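Local coordinates for ribonuclease J (Methanolobus psychrophilus R15, PDB 5HAB), which probably degrades RNA as a metal-dependent exoribonuclease of the metallo-beta-lactamase and beta-CASP family, at residues P239-L242 with I243-M246; G409-R413 with E414-E418; E440-Q443 with M444-A448. The protein carries 1 engineered substitution. One frame throughout, in Å; residues are numbered along the deposited sequence.

Interaction 1. Residues P239-L242 with I243-M246. With SO4 (sulfate ion), chain L.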
ATOM      1  N   PRO B 239      16.112 -15.907   1.715  1.00 32.33           N
ATOM      2  CA  PRO B 239      16.428 -16.837   0.629  1.00 29.85           C
ATOM      3  C   PRO B 239      17.912 -16.792   0.282  1.00 37.42           C
ATOM      4  O   PRO B 239      18.524 -15.729   0.364  1.00 38.81           O
ATOM      5  CB  PRO B 239      15.565 -16.337  -0.539  1.00 30.54           C
ATOM      6  CG  PRO B 239      15.093 -14.977  -0.143  1.00 33.27           C
ATOM      7  CD  PRO B 239      15.045 -14.961   1.349  1.00 35.64           C
ATOM      8  N   SER B 240      18.481 -17.938  -0.073  1.00 31.59           N
ATOM      9  CA  SER B 240      19.892 -18.018  -0.413  1.00 27.82           C
ATOM     10  C   SER B 240      20.236 -17.219  -1.663  1.00 36.06           C
ATOM     11  O   SER B 240      19.374 -16.921  -2.488  1.00 31.71           O
ATOM     12  CB  SER B 240      20.313 -19.474  -0.606  1.00 32.17           C
ATOM     13  OG  SER B 240      21.584 -19.550  -1.231  1.00 42.40           O
ATOM     14  N   GLU B 241      21.505 -16.846  -1.773  1.00 34.87           N
ATOM     15  CA  GLU B 241      22.036 -16.235  -2.986  1.00 33.53           C
ATOM     16  C   GLU B 241      21.860 -17.180  -4.177  1.00 32.56           C
ATOM     17  O   GLU B 241      21.756 -16.749  -5.327  1.00 31.98           O
ATOM     18  CB  GLU B 241      23.517 -15.891  -2.790  1.00 34.12           C
ATOM     19  CG  GLU B 241      24.256 -15.476  -4.042  1.00 31.62           C
ATOM     20  CD  GLU B 241      23.715 -14.200  -4.640  1.00 37.48           C
ATOM     21  OE1 GLU B 241      23.960 -13.952  -5.839  1.00 37.63           O
ATOM     22  OE2 GLU B 241      23.056 -13.428  -3.914  1.00 37.43           O
ATOM     23  N   LEU B 242      21.815 -18.473  -3.880  1.00 29.84           N
ATOM     24  CA  LEU B 242      21.610 -19.493  -4.896  1.00 37.73           C
ATOM     25  C   LEU B 242      20.285 -19.281  -5.622  1.00 48.42           C
ATOM     26  O   LEU B 242      20.176 -19.553  -6.813  1.00 42.40           O
ATOM     27  CB  LEU B 242      21.666 -20.885  -4.272  1.00 37.14           C
ATOM     28  CG  LEU B 242      21.496 -22.057  -5.236  1.00 40.19           C
ATOM     29  CD1 LEU B 242      22.519 -21.973  -6.359  1.00 32.10           C
ATOM     30  CD2 LEU B 242      21.649 -23.360  -4.485  1.00 38.79           C
ATOM     31  N   ILE B 243      19.284 -18.791  -4.898  1.00 36.12           N
ATOM     32  CA  ILE B 243      17.984 -18.488  -5.482  1.00 30.83           C
ATOM     33  C   ILE B 243      18.114 -17.410  -6.557  1.00 40.02           C
ATOM     34  O   ILE B 243      17.532 -17.526  -7.640  1.00 42.78           O
ATOM     35  CB  ILE B 243      16.982 -18.063  -4.391  1.00 26.47           C
ATOM     36  CG1 ILE B 243      16.796 -19.195  -3.376  1.00 29.10           C
ATOM     37  CG2 ILE B 243      15.658 -17.621  -5.002  1.00 30.24           C
ATOM     38  CD1 ILE B 243      16.408 -20.532  -3.998  1.00 27.87           C
ATOM     39  N   ALA B 244      18.881 -16.363  -6.255  1.00 38.21           N
ATOM     40  CA  ALA B 244      19.108 -15.275  -7.208  1.00 33.99           C
ATOM     41  C   ALA B 244      19.926 -15.776  -8.391  1.00 31.88           C
ATOM     42  O   ALA B 244      19.708 -15.373  -9.536  1.00 35.57           O
ATOM     43  CB  ALA B 244      19.814 -14.102  -6.531  1.00 33.96           C
ATOM     44  N   HIS B 245      20.873 -16.658  -8.099  1.00 33.48           N
ATOM     45  CA  HIS B 245      21.659 -17.313  -9.135  1.00 47.66           C
ATOM     46  C   HIS B 245      20.736 -18.039 -10.122  1.00 38.21           C
ATOM     47  O   HIS B 245      20.805 -17.820 -11.332  1.00 41.04           O
ATOM     48  CB  HIS B 245      22.659 -18.281  -8.495  1.00 40.10           C
ATOM     49  CG  HIS B 245      23.502 -19.025  -9.483  1.00 59.19           C
ATOM     50  ND1 HIS B 245      24.647 -18.494 -10.035  1.00 47.02           N
ATOM     51  CD2 HIS B 245      23.372 -20.267 -10.005  1.00 46.78           C
ATOM     52  CE1 HIS B 245      25.183 -19.375 -10.861  1.00 49.22           C
ATOM     53  NE2 HIS B 245      24.429 -20.459 -10.859  1.00 59.29           N
ATOM     54  N   MET B 246      19.850 -18.873  -9.584  1.00 39.48           N
ATOM     55  CA  MET B 246      18.908 -19.654 -10.380  1.00 32.72           C
ATOM     56  C   MET B 246      17.979 -18.758 -11.200  1.00 42.61           C
ATOM     57  O   MET B 246      17.813 -18.962 -12.406  1.00 54.46           O
ATOM     58  CB  MET B 246      18.074 -20.564  -9.470  1.00 39.34           C
ATOM     59  CG  MET B 246      18.846 -21.630  -8.688  1.00 34.47           C
ATOM     60  SD  MET B 246      19.192 -23.145  -9.598  1.00 98.85           S
ATOM     61  CE  MET B 246      20.685 -22.713 -10.486  1.00 44.66           C
TER
HETATM   62  S   SO4 L 504      24.745 -23.332 -13.294  1.00118.83           S
HETATM   63  O1  SO4 L 504      23.761 -23.753 -14.290  1.00126.81           O
HETATM   64  O2  SO4 L 504      25.073 -24.459 -12.425  1.00 99.37           O
HETATM   65  O3  SO4 L 504      25.955 -22.860 -13.966  1.00 89.63           O
HETATM   66  O4  SO4 L 504      24.186 -22.253 -12.486  1.00 99.88           O
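L242 and H245 each turn CG anti to the backbone N (chi1 -179° in L242), which sends both side chains off the same flank of the helix and brings L242 CD1 to 4.1 Å from H245 CD2, obliquely to the imidazole ring. I243 has its CG1 branch beside its own N (chi1 -60°), leaning back towards the start of the helix, where CG1 lies 4.2 Å from P239 CB. M246 likewise keeps CG beside its own N, which sets CG 3.1 Å from L242 O, a tight fit against the carbonyl that also accepts the M246 N bond; the chain beyond then bends twice, at SD and CE.

The turn is opened by S240 at the N-cap. Its OG takes the bond from L242 N at 2.9 Å, and D200 and T202 also engage this hydroxyl. S240 O receives I243 N at 3.1 Å, and E241 O receives H245 N. E241 itself directs its carboxylate to R273 in a salt bridge.

The H245 ring is fixed in rotation by ND1, bonded to S276 of helix 271-283, while a sulfate lies in the ring plane at the NE2 edge. NE2 of H245 and sulfate O4 are 2.4 Å apart, so short that the exact length is doubtful. On another flank, I243 and M246 pack against M246 and I243 of the second subunit. This is the serine-capped first turn of helix 241-253, on the route from strand 222-228 of the metallo-beta-lactamase fold to strand 262-266 of the parallel beta-CASP sheet.

Interaction 2. Residues G409-R413 with E414-E418. With SO4 (sulfate ion), chain K; nucleotides of chain D.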
ATOM      1  N   GLY B 409      20.177  -9.136   0.960  1.00 28.65           N
ATOM      2  CA  GLY B 409      21.407  -9.404   1.679  1.00 41.86           C
ATOM      3  C   GLY B 409      21.279  -9.402   3.196  1.00 39.99           C
ATOM      4  O   GLY B 409      22.283  -9.514   3.896  1.00 31.61           O
ATOM      5  N   HIS B 410      20.053  -9.311   3.712  1.00 38.08           N
ATOM      6  CA  HIS B 410      19.853  -9.156   5.157  1.00 31.15           C
ATOM      7  C   HIS B 410      19.042 -10.286   5.798  1.00 31.14           C
ATOM      8  O   HIS B 410      18.142 -10.859   5.183  1.00 34.91           O
ATOM      9  CB  HIS B 410      19.160  -7.821   5.458  1.00 29.42           C
ATOM     10  CG  HIS B 410      19.962  -6.618   5.073  1.00 32.03           C
ATOM     11  ND1 HIS B 410      20.956  -6.097   5.872  1.00 27.00           N
ATOM     12  CD2 HIS B 410      19.909  -5.826   3.974  1.00 33.44           C
ATOM     13  CE1 HIS B 410      21.485  -5.041   5.281  1.00 39.68           C
ATOM     14  NE2 HIS B 410      20.867  -4.855   4.129  1.00 32.13           N
ATOM     15  N   ALA B 411      19.357 -10.568   7.058  1.00 29.01           N
ATOM     16  CA  ALA B 411      18.693 -11.611   7.832  1.00 28.96           C
ATOM     17  C   ALA B 411      17.202 -11.333   8.034  1.00 39.14           C
ATOM     18  O   ALA B 411      16.791 -10.199   8.308  1.00 27.42           O
ATOM     19  CB  ALA B 411      19.372 -11.766   9.178  1.00 26.11           C
ATOM     20  N   TYR B 412      16.395 -12.377   7.896  1.00 34.17           N
ATOM     21  CA  TYR B 412      14.969 -12.270   8.174  1.00 37.63           C
ATOM     22  C   TYR B 412      14.726 -12.602   9.645  1.00 29.37           C
ATOM     23  O   TYR B 412      15.667 -12.898  10.381  1.00 34.30           O
ATOM     24  CB  TYR B 412      14.156 -13.199   7.264  1.00 32.78           C
ATOM     25  CG  TYR B 412      14.018 -12.711   5.839  1.00 35.18           C
ATOM     26  CD1 TYR B 412      14.780 -11.650   5.371  1.00 21.98           C
ATOM     27  CD2 TYR B 412      13.111 -13.302   4.965  1.00 27.35           C
ATOM     28  CE1 TYR B 412      14.657 -11.198   4.067  1.00 29.88           C
ATOM     29  CE2 TYR B 412      12.977 -12.853   3.661  1.00 23.75           C
ATOM     30  CZ  TYR B 412      13.754 -11.804   3.218  1.00 35.35           C
ATOM     31  OH  TYR B 412      13.632 -11.352   1.923  1.00 36.09           O
ATOM     32  N   ARG B 413      13.467 -12.551  10.064  1.00 29.02           N
ATOM     33  CA  ARG B 413      13.102 -12.748  11.464  1.00 34.67           C
ATOM     34  C   ARG B 413      13.651 -14.051  12.056  1.00 30.66           C
ATOM     35  O   ARG B 413      14.232 -14.038  13.139  1.00 38.79           O
ATOM     36  CB  ARG B 413      11.572 -12.673  11.626  1.00 23.94           C
ATOM     37  CG  ARG B 413      11.097 -12.835  13.064  1.00 35.97           C
ATOM     38  CD  ARG B 413       9.575 -12.746  13.225  1.00 42.26           C
ATOM     39  NE  ARG B 413       8.997 -11.570  12.570  1.00 42.51           N
ATOM     40  CZ  ARG B 413       8.035 -11.604  11.651  1.00 47.16           C
ATOM     41  NH1 ARG B 413       7.526 -12.762  11.249  1.00 46.38           N
ATOM     42  NH2 ARG B 413       7.581 -10.470  11.129  1.00 46.99           N
ATOM     43  N   GLU B 414      13.485 -15.167  11.353  1.00 28.53           N
ATOM     44  CA  GLU B 414      13.888 -16.464  11.898  1.00 27.18           C
ATOM     45  C   GLU B 414      15.407 -16.636  11.910  1.00 32.86           C
ATOM     46  O   GLU B 414      15.955 -17.377  12.737  1.00 40.42           O
ATOM     47  CB  GLU B 414      13.235 -17.603  11.110  1.00 34.24           C
ATOM     48  CG  GLU B 414      11.714 -17.541  11.078  1.00 35.95           C
ATOM     49  CD  GLU B 414      11.109 -17.342  12.454  1.00 40.60           C
ATOM     50  OE1 GLU B 414      11.522 -18.055  13.391  1.00 42.46           O
ATOM     51  OE2 GLU B 414      10.211 -16.488  12.597  1.00 34.01           O
ATOM     52  N   ASP B 415      16.083 -15.957  10.990  1.00 29.39           N
ATOM     53  CA  ASP B 415      17.540 -15.903  11.014  1.00 40.40           C
ATOM     54  C   ASP B 415      18.009 -15.239  12.310  1.00 36.00           C
ATOM     55  O   ASP B 415      18.928 -15.723  12.979  1.00 37.47           O
ATOM     56  CB  ASP B 415      18.069 -15.150   9.797  1.00 30.22           C
ATOM     57  CG  ASP B 415      17.660 -15.803   8.493  1.00 36.36           C
ATOM     58  OD1 ASP B 415      17.929 -17.009   8.329  1.00 44.56           O
ATOM     59  OD2 ASP B 415      17.057 -15.117   7.637  1.00 40.19           O
ATOM     60  N   HIS B 416      17.356 -14.140  12.673  1.00 29.90           N
ATOM     61  CA  HIS B 416      17.650 -13.469  13.937  1.00 28.30           C
ATOM     62  C   HIS B 416      17.295 -14.340  15.125  1.00 33.60           C
ATOM     63  O   HIS B 416      17.994 -14.333  16.134  1.00 29.16           O
ATOM     64  CB  HIS B 416      16.909 -12.138  14.025  1.00 20.79           C
ATOM     65  CG  HIS B 416      17.569 -11.037  13.259  1.00 31.94           C
ATOM     66  ND1 HIS B 416      18.831 -10.577  13.568  1.00 28.29           N
ATOM     67  CD2 HIS B 416      17.148 -10.307  12.197  1.00 30.17           C
ATOM     68  CE1 HIS B 416      19.159  -9.609  12.731  1.00 26.71           C
ATOM     69  NE2 HIS B 416      18.156  -9.424  11.890  1.00 31.06           N
ATOM     70  N   TRP B 417      16.205 -15.088  14.997  1.00 35.22           N
ATOM     71  CA  TRP B 417      15.772 -16.026  16.027  1.00 34.82           C
ATOM     72  C   TRP B 417      16.878 -17.038  16.338  1.00 39.14           C
ATOM     73  O   TRP B 417      17.282 -17.220  17.496  1.00 48.23           O
ATOM     74  CB  TRP B 417      14.495 -16.736  15.569  1.00 38.78           C
ATOM     75  CG  TRP B 417      13.948 -17.736  16.525  1.00 35.41           C
ATOM     76  CD1 TRP B 417      14.115 -19.087  16.482  1.00 46.30           C
ATOM     77  CD2 TRP B 417      13.105 -17.470  17.650  1.00 37.69           C
ATOM     78  NE1 TRP B 417      13.442 -19.680  17.523  1.00 41.76           N
ATOM     79  CE2 TRP B 417      12.815 -18.710  18.256  1.00 35.80           C
ATOM     80  CE3 TRP B 417      12.577 -16.304  18.211  1.00 39.63           C
ATOM     81  CZ2 TRP B 417      12.018 -18.816  19.391  1.00 35.70           C
ATOM     82  CZ3 TRP B 417      11.784 -16.412  19.339  1.00 50.20           C
ATOM     83  CH2 TRP B 417      11.513 -17.658  19.917  1.00 44.40           C
ATOM     84  N   GLU B 418      17.389 -17.674  15.290  1.00 38.80           N
ATOM     85  CA  GLU B 418      18.426 -18.682  15.458  1.00 39.17           C
ATOM     86  C   GLU B 418      19.757 -18.073  15.913  1.00 39.86           C
ATOM     87  O   GLU B 418      20.477 -18.676  16.712  1.00 48.98           O
ATOM     88  CB  GLU B 418      18.602 -19.471  14.160  1.00 40.22           C
ATOM     89  CG  GLU B 418      17.348 -20.262  13.790  1.00 60.23           C
ATOM     90  CD  GLU B 418      17.622 -21.398  12.825  1.00 90.92           C
ATOM     91  OE1 GLU B 418      16.680 -22.170  12.541  1.00 65.61           O
ATOM     92  OE2 GLU B 418      18.775 -21.526  12.358  1.00 95.96           O
TER
HETATM   93  S   SO4 K 503       4.109 -11.124   9.488  1.00 94.34           S
HETATM   94  O1  SO4 K 503       3.008 -10.995   8.538  1.00 87.80           O
HETATM   95  O2  SO4 K 503       4.247 -12.521   9.895  1.00 81.02           O
HETATM   96  O3  SO4 K 503       5.344 -10.674   8.855  1.00 69.64           O
HETATM   97  O4  SO4 K 503       3.835 -10.299  10.663  1.00110.60           O
ATOM     98  OP3   A D   1      17.870  -5.901  -1.258  1.00 60.06           O
ATOM     99  P     A D   1      18.606  -5.785   0.024  1.00 52.80           P
ATOM    100  OP1   A D   1      19.981  -6.311  -0.168  1.00 49.39           O
ATOM    101  OP2   A D   1      17.756  -6.359   1.098  1.00 51.04           O
ATOM    102  O5'   A D   1      18.701  -4.238   0.364  1.00 68.43           O
ATOM    103  C5'   A D   1      19.159  -3.291  -0.595  1.00 84.49           C
ATOM    104  C4'   A D   1      19.577  -2.008   0.080  1.00 94.56           C
ATOM    105  O4'   A D   1      18.381  -1.306   0.520  1.00 88.52           O
ATOM    106  C3'   A D   1      20.444  -2.201   1.322  1.00 84.04           C
ATOM    107  O3'   A D   1      21.424  -1.171   1.420  1.00105.02           O
ATOM    108  C2'   A D   1      19.445  -2.093   2.470  1.00 84.75           C
ATOM    109  O2'   A D   1      20.002  -1.652   3.690  1.00 83.99           O
ATOM    110  C1'   A D   1      18.423  -1.097   1.920  1.00 97.70           C
ATOM    111  N9    A D   1      17.074  -1.332   2.449  1.00107.17           N
ATOM    112  C8    A D   1      16.484  -2.561   2.639  1.00 90.78           C
ATOM    113  N7    A D   1      15.272  -2.507   3.137  1.00 88.12           N
ATOM    114  C5    A D   1      15.045  -1.145   3.293  1.00102.41           C
ATOM    115  C6    A D   1      13.937  -0.430   3.780  1.00106.15           C
ATOM    116  N6    A D   1      12.811  -1.011   4.213  1.00 88.68           N
ATOM    117  N1    A D   1      14.027   0.920   3.806  1.00111.50           N
ATOM    118  C2    A D   1      15.157   1.499   3.373  1.00 99.33           C
ATOM    119  N3    A D   1      16.266   0.935   2.892  1.00 95.64           N
ATOM    120  C4    A D   1      16.147  -0.407   2.878  1.00102.13           C
TER
HETATM  121  O   HOH W   1      17.627  -7.893   9.871  1.00 29.32           O
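D415 OD2 is gripped by two backbone amides: Y412 N reaches its anti lone pair at 2.8 Å, and T238 N binds it as well. D415 CG lies beside its own backbone N (chi1 -60°), and this turns the carboxylate back over the start of the helix. With Y412 at the N-cap, the Asp-to-amide bond is one half of a capping box; H416 N closes the first turn onto Y412 O at 3.1 Å.

A411 CB sits over one face of the H416 imidazole, a CH-pi contact, 4.1 Å from the ring centroid. A water at the edge of that ring joins H416 NE2, 2.6 Å away, to A411 O. The loop leading into this helix carries the Ser-Gly-His-Ala sequence of RNase J enzymes and meets the 5' end of the RNA: G409 N bonds to OP1 of nucleotide A1 at 3.0 Å, and OP2 lies in plane at the edge of the H410 ring.

R413 stretches alongside E414, then bends at chi3, and NH2 donates almost straight to sulfate O3 at 3.2 Å (176°). K395 of the second subunit binds the same sulfate, while R400 of that subunit forms a salt bridge with E414 OE2.

Interaction 3. Residues E440-Q443 with M444-A448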
ATOM      1  N   GLU B 440      10.249  -3.818  15.331  1.00 28.87           N
ATOM      2  CA  GLU B 440      10.071  -5.187  14.830  1.00 31.82           C
ATOM      3  C   GLU B 440      11.006  -6.129  15.589  1.00 31.09           C
ATOM      4  O   GLU B 440      10.581  -7.176  16.144  1.00 28.48           O
ATOM      5  CB  GLU B 440      10.378  -5.281  13.332  1.00 28.49           C
ATOM      6  CG  GLU B 440       9.770  -4.190  12.460  1.00 49.87           C
ATOM      7  CD  GLU B 440       8.322  -4.438  12.113  1.00 63.40           C
ATOM      8  OE1 GLU B 440       7.806  -5.531  12.431  1.00 67.57           O
ATOM      9  OE2 GLU B 440       7.706  -3.537  11.505  1.00 78.81           O
ATOM     10  N   TYR B 441      12.283  -5.737  15.630  1.00 25.47           N
ATOM     11  CA  TYR B 441      13.286  -6.582  16.263  1.00 26.59           C
ATOM     12  C   TYR B 441      12.918  -6.843  17.718  1.00 22.28           C
ATOM     13  O   TYR B 441      13.044  -7.965  18.202  1.00 28.75           O
ATOM     14  CB  TYR B 441      14.698  -5.969  16.199  1.00 19.77           C
ATOM     15  CG  TYR B 441      15.714  -6.950  16.732  1.00 21.88           C
ATOM     16  CD1 TYR B 441      15.988  -7.034  18.096  1.00 24.73           C
ATOM     17  CD2 TYR B 441      16.348  -7.842  15.881  1.00 29.67           C
ATOM     18  CE1 TYR B 441      16.885  -7.966  18.590  1.00 29.79           C
ATOM     19  CE2 TYR B 441      17.261  -8.763  16.362  1.00 33.06           C
ATOM     20  CZ  TYR B 441      17.519  -8.824  17.718  1.00 24.82           C
ATOM     21  OH  TYR B 441      18.410  -9.751  18.202  1.00 29.93           O
ATOM     22  N   ILE B 442      12.459  -5.797  18.396  1.00 22.66           N
ATOM     23  CA  ILE B 442      12.119  -5.849  19.811  1.00 24.27           C
ATOM     24  C   ILE B 442      11.034  -6.882  20.052  1.00 32.78           C
ATOM     25  O   ILE B 442      11.116  -7.658  21.006  1.00 28.19           O
ATOM     26  CB  ILE B 442      11.676  -4.458  20.319  1.00 28.09           C
ATOM     27  CG1 ILE B 442      12.887  -3.546  20.530  1.00 30.22           C
ATOM     28  CG2 ILE B 442      10.836  -4.578  21.595  1.00 27.31           C
ATOM     29  CD1 ILE B 442      12.524  -2.093  20.710  1.00 25.87           C
ATOM     30  N   GLN B 443      10.019  -6.903  19.188  1.00 26.24           N
ATOM     31  CA  GLN B 443       8.947  -7.889  19.371  1.00 34.51           C
ATOM     32  C   GLN B 443       9.471  -9.319  19.189  1.00 41.10           C
ATOM     33  O   GLN B 443       9.174 -10.225  20.004  1.00 28.54           O
ATOM     34  CB  GLN B 443       7.782  -7.601  18.422  1.00 26.13           C
ATOM     35  CG  GLN B 443       7.051  -6.313  18.801  1.00 39.77           C
ATOM     36  CD  GLN B 443       5.888  -5.984  17.892  1.00 45.75           C
ATOM     37  OE1 GLN B 443       6.035  -5.897  16.672  1.00 44.59           O
ATOM     38  NE2 GLN B 443       4.715  -5.792  18.490  1.00 49.57           N
ATOM     39  N   MET B 444      10.273  -9.518  18.145  1.00 29.67           N
ATOM     40  CA  MET B 444      10.921 -10.823  17.978  1.00 27.00           C
ATOM     41  C   MET B 444      11.747 -11.242  19.215  1.00 36.37           C
ATOM     42  O   MET B 444      11.632 -12.369  19.696  1.00 30.54           O
ATOM     43  CB  MET B 444      11.809 -10.815  16.730  1.00 28.03           C
ATOM     44  CG  MET B 444      12.446 -12.156  16.388  1.00 28.77           C
ATOM     45  SD  MET B 444      13.945 -12.538  17.331  1.00 33.37           S
ATOM     46  CE  MET B 444      14.974 -11.131  16.919  1.00 30.27           C
ATOM     47  N   ALA B 445      12.567 -10.332  19.733  1.00 29.81           N
ATOM     48  CA  ALA B 445      13.453 -10.645  20.852  1.00 30.56           C
ATOM     49  C   ALA B 445      12.663 -10.929  22.121  1.00 30.96           C
ATOM     50  O   ALA B 445      13.048 -11.784  22.920  1.00 35.22           O
ATOM     51  CB  ALA B 445      14.443  -9.507  21.088  1.00 23.07           C
ATOM     52  N   GLU B 446      11.564 -10.207  22.313  1.00 28.01           N
ATOM     53  CA  GLU B 446      10.674 -10.494  23.434  1.00 34.31           C
ATOM     54  C   GLU B 446      10.128 -11.911  23.319  1.00 34.37           C
ATOM     55  O   GLU B 446      10.055 -12.628  24.320  1.00 34.84           O
ATOM     56  CB  GLU B 446       9.522  -9.487  23.504  1.00 31.22           C
ATOM     57  CG  GLU B 446       9.948  -8.085  23.921  1.00 27.18           C
ATOM     58  CD  GLU B 446       8.806  -7.085  23.862  1.00 26.86           C
ATOM     59  OE1 GLU B 446       8.819  -6.114  24.645  1.00 31.45           O
ATOM     60  OE2 GLU B 446       7.902  -7.260  23.022  1.00 33.05           O
ATOM     61  N   ASP B 447       9.769 -12.334  22.107  1.00 32.00           N
ATOM     62  CA  ASP B 447       9.360 -13.734  21.930  1.00 27.96           C
ATOM     63  C   ASP B 447      10.484 -14.693  22.336  1.00 38.77           C
ATOM     64  O   ASP B 447      10.223 -15.800  22.792  1.00 38.29           O
ATOM     65  CB  ASP B 447       8.939 -14.016  20.487  1.00 27.50           C
ATOM     66  CG  ASP B 447       7.616 -13.378  20.129  1.00 35.23           C
ATOM     67  OD1 ASP B 447       6.900 -12.935  21.052  1.00 39.06           O
ATOM     68  OD2 ASP B 447       7.296 -13.320  18.921  1.00 53.81           O
ATOM     69  N   ALA B 448      11.733 -14.257  22.190  1.00 31.64           N
ATOM     70  CA  ALA B 448      12.877 -15.109  22.497  1.00 35.13           C
ATOM     71  C   ALA B 448      13.235 -15.055  23.982  1.00 33.26           C
ATOM     72  O   ALA B 448      14.218 -15.657  24.407  1.00 43.36           O
ATOM     73  CB  ALA B 448      14.084 -14.713  21.652  1.00 25.77           C
TER
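The Y441 ring and the M444 methyl form the tight side of this helical turn. M444 CE lies over one ring face, offset toward the rim, 3.3 Å from Y441 CE2 and 3.6 Å from the ring centroid, a CH-pi contact; SD stands farther off above the same ring in a Met-aromatic contact. M444 starts with CG anti to its backbone N (chi1 -175°) and then bends twice, which carries the methyl back to the tyrosine. A445 CB adds a second apolar touch, 3.8 Å from Y441 CE1.

The side formed by I442 and E446 faces the third subunit. I442 CG2 lies 3.9 Å from E446 CD and packs on I435 of that subunit, while E446 forms a salt bridge to its R460. Looser still is Q443, with a weak hydrogen bond to Q436 of the same subunit, and D447 is the solvent side. Main-chain bonds run regularly from M444 N to E440 O through D447 N to Q443 O, and the helix ends with A448 N in weak bonds to M444 O and A445 O.

Inward, Y441 meets H416 of helix 413-423 edge-to-face and packs on V428 and P430 of strand 427-431, while I442 and A445 cover L456.

The three contacts follow one another along the chain, on helix 241-253, the loop and start of helix 413-423, and helix 435-447. Interactions 2 and 3 have centres about 12 Å apart and both lie in the Zn-dependent metallo-hydrolase RNA specificity region; their helices pack directly, with M444 CE 3.6 Å from H416 CB and W417 lying against D447 and A448. Strand 427-431, at one edge of a mixed six-stranded sheet, connects these two helices. Interaction 1, centred about 16 Å from interaction 2, touches it through P239 and Y412. Both face the second subunit; interaction 2 combines that contact with binding of RNA nucleotide A1, while interaction 3 lies mainly against the third subunit.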